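Side-chain contacts in F-actin-capping protein subunit alpha (Dictyostelium discoideum, PDB 4AKR), which caps the fast-growing barbed ends of actin filaments independently of calcium, blocking subunit exchange there without severing the filament: residues Y243-M246 with G247-F251; I228-A231 with E232-H236. All blocks are in the same frame, centred on the assembly; numbering follows the deposited sequence.

Interaction 1 (Y243-M246 with G247-F251); sequences YSTM and GDTTF
T245 and T249 meet where the long helix 217-248 of the capping-protein alpha subunit runs out; T249 is the first residue to leave helical backbone angles. A chi1 of 65° puts its OG1 between its own backbone N and carbonyl carbon and turns the hydroxyl back onto the preceding turn. There OG1 donates to T245 O at 2.5 Å, so short that the exact geometry is doubtful. T245 O is also approached weakly by the backbone N of both D248 and T249. The two threonine side chains meet at an oblique angle, CG2 of T245 lying 4.0 Å from CG2 of T249. One turn earlier the helix is still regular, with G247 N bonded to Y243 O. S244 O accepts a hydrogen bond from the backbone N of D248, whose carboxylate folds back along the helix and brings OD1 to 2.7 Å from the same S244 O. Beyond T249 the chain bends, and F251 turns its ring away from this last turn to meet an aromatic side chain of the partner subunit edge-to-face. The backbone N of F251 closes the helix end with a nearly straight hydrogen bond (169°) to M246 O, five residues back, at 3.0 Å.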
loop_
_atom_site.group_PDB
_atom_site.type_symbol
_atom_site.label_atom_id
_atom_site.label_comp_id
_atom_site.label_asym_id
_atom_site.label_seq_id
_atom_site.Cartn_x
_atom_site.Cartn_y
_atom_site.Cartn_z
ATOM N N TYR A 243 10.426 -9.719 7.979
ATOM C CA TYR A 243 9.041 -9.882 8.406
ATOM C C TYR A 243 8.965 -10.144 9.899
ATOM O O TYR A 243 8.152 -9.547 10.608
ATOM C CB TYR A 243 8.375 -11.043 7.667
ATOM C CG TYR A 243 7.947 -10.699 6.261
ATOM C CD1 TYR A 243 6.891 -9.819 6.036
ATOM C CD2 TYR A 243 8.600 -11.244 5.157
ATOM C CE1 TYR A 243 6.494 -9.488 4.747
ATOM C CE2 TYR A 243 8.211 -10.922 3.867
ATOM C CZ TYR A 243 7.159 -10.043 3.672
ATOM O OH TYR A 243 6.765 -9.720 2.397
ATOM N N SER A 244 9.817 -11.048 10.370
ATOM C CA SER A 244 9.853 -11.412 11.776
ATOM C C SER A 244 10.264 -10.212 12.608
ATOM O O SER A 244 9.607 -9.867 13.587
ATOM C CB SER A 244 10.845 -12.556 11.995
ATOM O OG SER A 244 10.512 -13.664 11.183
ATOM N N THR A 245 11.361 -9.581 12.207
ATOM C CA THR A 245 11.874 -8.415 12.906
ATOM C C THR A 245 10.797 -7.359 13.095
ATOM O O THR A 245 10.574 -6.895 14.208
ATOM C CB THR A 245 13.046 -7.796 12.136
ATOM O OG1 THR A 245 14.087 -8.769 11.992
ATOM C CG2 THR A 245 13.587 -6.590 12.879
ATOM N N MET A 246 10.128 -6.985 12.008
ATOM C CA MET A 246 9.078 -5.978 12.071
ATOM C C MET A 246 7.970 -6.389 13.013
ATOM O O MET A 246 7.591 -5.632 13.902
ATOM C CB MET A 246 8.481 -5.714 10.686
ATOM C CG MET A 246 9.416 -4.999 9.722
ATOM S SD MET A 246 8.570 -4.449 8.227
ATOM C CE MET A 246 8.473 -5.960 7.305
ATOM N N GLY A 247 7.454 -7.596 12.820
ATOM C CA GLY A 247 6.372 -8.076 13.657
ATOM C C GLY A 247 6.756 -8.387 15.094
ATOM O O GLY A 247 5.886 -8.465 15.961
ATOM N N ASP A 248 8.049 -8.571 15.351
ATOM C CA ASP A 248 8.516 -8.878 16.697
ATOM C C ASP A 248 9.137 -7.682 17.385
ATOM O O ASP A 248 9.458 -7.744 18.566
ATOM C CB ASP A 248 9.532 -10.024 16.680
ATOM C CG ASP A 248 8.884 -11.374 16.447
ATOM O OD1 ASP A 248 8.493 -11.663 15.293
ATOM O OD2 ASP A 248 8.755 -12.143 17.428
ATOM N N THR A 249 9.313 -6.589 16.658
ATOM C CA THR A 249 9.897 -5.407 17.268
ATOM C C THR A 249 8.943 -4.208 17.193
ATOM O O THR A 249 8.201 -3.934 18.137
ATOM C CB THR A 249 11.267 -5.054 16.611
ATOM O OG1 THR A 249 11.072 -4.678 15.244
ATOM C CG2 THR A 249 12.203 -6.256 16.660
ATOM N N THR A 250 8.959 -3.503 16.070
ATOM C CA THR A 250 8.104 -2.339 15.888
ATOM C C THR A 250 6.621 -2.624 16.162
ATOM O O THR A 250 5.953 -1.845 16.838
ATOM C CB THR A 250 8.251 -1.782 14.462
ATOM O OG1 THR A 250 9.624 -1.459 14.220
ATOM C CG2 THR A 250 7.414 -0.523 14.283
ATOM N N PHE A 251 6.117 -3.747 15.651
ATOM C CA PHE A 251 4.713 -4.095 15.826
ATOM C C PHE A 251 4.287 -4.278 17.280
ATOM O O PHE A 251 3.297 -3.699 17.719
ATOM C CB PHE A 251 4.368 -5.360 15.044
ATOM C CG PHE A 251 2.908 -5.718 15.099
ATOM C CD1 PHE A 251 1.957 -4.906 14.489
ATOM C CD2 PHE A 251 2.479 -6.843 15.791
ATOM C CE1 PHE A 251 0.605 -5.202 14.566
ATOM C CE2 PHE A 251 1.121 -7.154 15.877
ATOM C CZ PHE A 251 0.183 -6.329 15.262
#

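Interaction 2 (I228-A231 with E232-H236); sequences IGKA and ELNLH
I228 and E232, one turn apart on helix 217-248, stand on the face that packs across the antiparallel beta-sheet of the alpha subunit. This is the tight side. CG of E232 lies 3.3 Å from I228 O, while CG2 of I228 only brushes that same CG at 4.5 Å. Because chi1 (-63°) swings CG away from the carbonyl carbon and the chain is extended beyond it, E232 carries its buried carboxylate away from the helix. There OE1 takes hydrogen bonds from the hydroxyls of Y125 and Y130, and OE2 from W171 NE1 and S169 OG. These four neutral donors, with a long, weak ion pair from OE1 to a basic side chain of the partner chain, would be expected to stabilise its negative charge. I228 and A231 rest on W171 of strand 163-175, and L235 reaches T206 and V188 on neighbouring strands.

The outward side is looser. K230 and N234, both exposed, pass each other at an angle, and their nearest side-chain atoms, CE of K230 and ND2 of N234, are 3.8 Å apart. The lysine touches the amide through methylene carbons. ND2 also lies near K230 O, but the angle is too poor for a hydrogen bond; that oxygen instead accepts one from the backbone N of N234 at 3.0 Å, with an N-H...O angle of 165°.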
loop_
_atom_site.group_PDB
_atom_site.type_symbol
_atom_site.label_atom_id
_atom_site.label_comp_id
_atom_site.label_asym_id
_atom_site.label_seq_id
_atom_site.Cartn_x
_atom_site.Cartn_y
_atom_site.Cartn_z
ATOM N N ILE A 228 24.485 -12.781 -9.757
ATOM C CA ILE A 228 23.133 -12.223 -9.691
ATOM C C ILE A 228 22.188 -13.098 -8.859
ATOM O O ILE A 228 21.416 -12.588 -8.054
ATOM C CB ILE A 228 22.528 -12.053 -11.110
ATOM C CG1 ILE A 228 23.182 -10.871 -11.822
ATOM C CG2 ILE A 228 21.021 -11.845 -11.034
ATOM C CD1 ILE A 228 22.724 -10.710 -13.263
ATOM N N GLY A 229 22.255 -14.413 -9.058
ATOM C CA GLY A 229 21.392 -15.329 -8.325
ATOM C C GLY A 229 21.673 -15.380 -6.833
ATOM O O GLY A 229 20.772 -15.608 -6.025
ATOM N N LYS A 230 22.936 -15.168 -6.476
ATOM C CA LYS A 230 23.360 -15.174 -5.088
ATOM C C LYS A 230 22.849 -13.903 -4.426
ATOM O O LYS A 230 22.319 -13.938 -3.318
ATOM C CB LYS A 230 24.888 -15.225 -5.008
ATOM C CG LYS A 230 25.427 -15.377 -3.592
ATOM C CD LYS A 230 26.666 -14.514 -3.381
ATOM C CE LYS A 230 27.188 -14.615 -1.953
ATOM N NZ LYS A 230 27.727 -15.971 -1.648
ATOM N N ALA A 231 23.013 -12.779 -5.116
ATOM C CA ALA A 231 22.552 -11.504 -4.592
ATOM C C ALA A 231 21.051 -11.550 -4.306
ATOM O O ALA A 231 20.611 -11.121 -3.240
ATOM C CB ALA A 231 22.861 -10.395 -5.576
ATOM N N GLU A 232 20.269 -12.080 -5.251
ATOM C CA GLU A 232 18.819 -12.173 -5.084
ATOM C C GLU A 232 18.410 -13.161 -3.995
ATOM O O GLU A 232 17.399 -12.961 -3.313
ATOM C CB GLU A 232 18.135 -12.538 -6.408
ATOM C CG GLU A 232 18.309 -11.487 -7.505
ATOM C CD GLU A 232 17.238 -11.556 -8.596
ATOM O OE1 GLU A 232 16.699 -12.653 -8.849
ATOM O OE2 GLU A 232 16.952 -10.508 -9.209
ATOM N N LEU A 233 19.184 -14.229 -3.828
ATOM C CA LEU A 233 18.893 -15.206 -2.783
ATOM C C LEU A 233 19.050 -14.513 -1.433
ATOM O O LEU A 233 18.213 -14.654 -0.546
ATOM C CB LEU A 233 19.862 -16.393 -2.857
ATOM C CG LEU A 233 19.964 -17.224 -1.573
ATOM C CD1 LEU A 233 18.581 -17.680 -1.139
ATOM C CD2 LEU A 233 20.890 -18.414 -1.802
ATOM N N ASN A 234 20.134 -13.760 -1.289
ATOM C CA ASN A 234 20.389 -13.039 -0.056
ATOM C C ASN A 234 19.300 -12.020 0.219
ATOM O O ASN A 234 18.815 -11.915 1.344
ATOM C CB ASN A 234 21.749 -12.349 -0.111
ATOM C CG ASN A 234 22.889 -13.325 0.068
ATOM O OD1 ASN A 234 22.744 -14.329 0.762
ATOM N ND2 ASN A 234 24.033 -13.031 -0.537
ATOM N N LEU A 235 18.913 -11.274 -0.809
ATOM C CA LEU A 235 17.859 -10.284 -0.655
ATOM C C LEU A 235 16.547 -10.957 -0.258
ATOM O O LEU A 235 15.796 -10.434 0.565
ATOM C CB LEU A 235 17.662 -9.508 -1.955
ATOM C CG LEU A 235 16.400 -8.645 -1.989
ATOM C CD1 LEU A 235 16.389 -7.688 -0.800
ATOM C CD2 LEU A 235 16.349 -7.880 -3.305
ATOM N N HIS A 236 16.280 -12.123 -0.840
ATOM C CA HIS A 236 15.057 -12.857 -0.539
ATOM C C HIS A 236 15.100 -13.300 0.916
ATOM O O HIS A 236 14.107 -13.189 1.634
ATOM C CB HIS A 236 14.925 -14.077 -1.461
ATOM C CG HIS A 236 13.551 -14.669 -1.495
ATOM N ND1 HIS A 236 13.188 -15.651 -2.391
ATOM C CD2 HIS A 236 12.443 -14.409 -0.757
ATOM C CE1 HIS A 236 11.919 -15.970 -2.205
ATOM N NE2 HIS A 236 11.443 -15.230 -1.219
#

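How the interactions relate
Both contacts belong to helix 217-248 and follow one another along it: residues 228-236 of interaction 2 come first, and residues 243-251 of interaction 1 span its last turns and the chain just beyond. Their centres are 22 Å apart and their nearest atoms about 7 Å, so they do not touch. The centre of interaction 2 is about 16 Å from the centre of the chain; that of interaction 1 lies farther out, about 26 Å from the same point. Both border the partner chain of the heterodimer: interaction 2 is backed by the alpha subunit's own sheet as well, while interaction 1 has seven of its residues within reach of the partner.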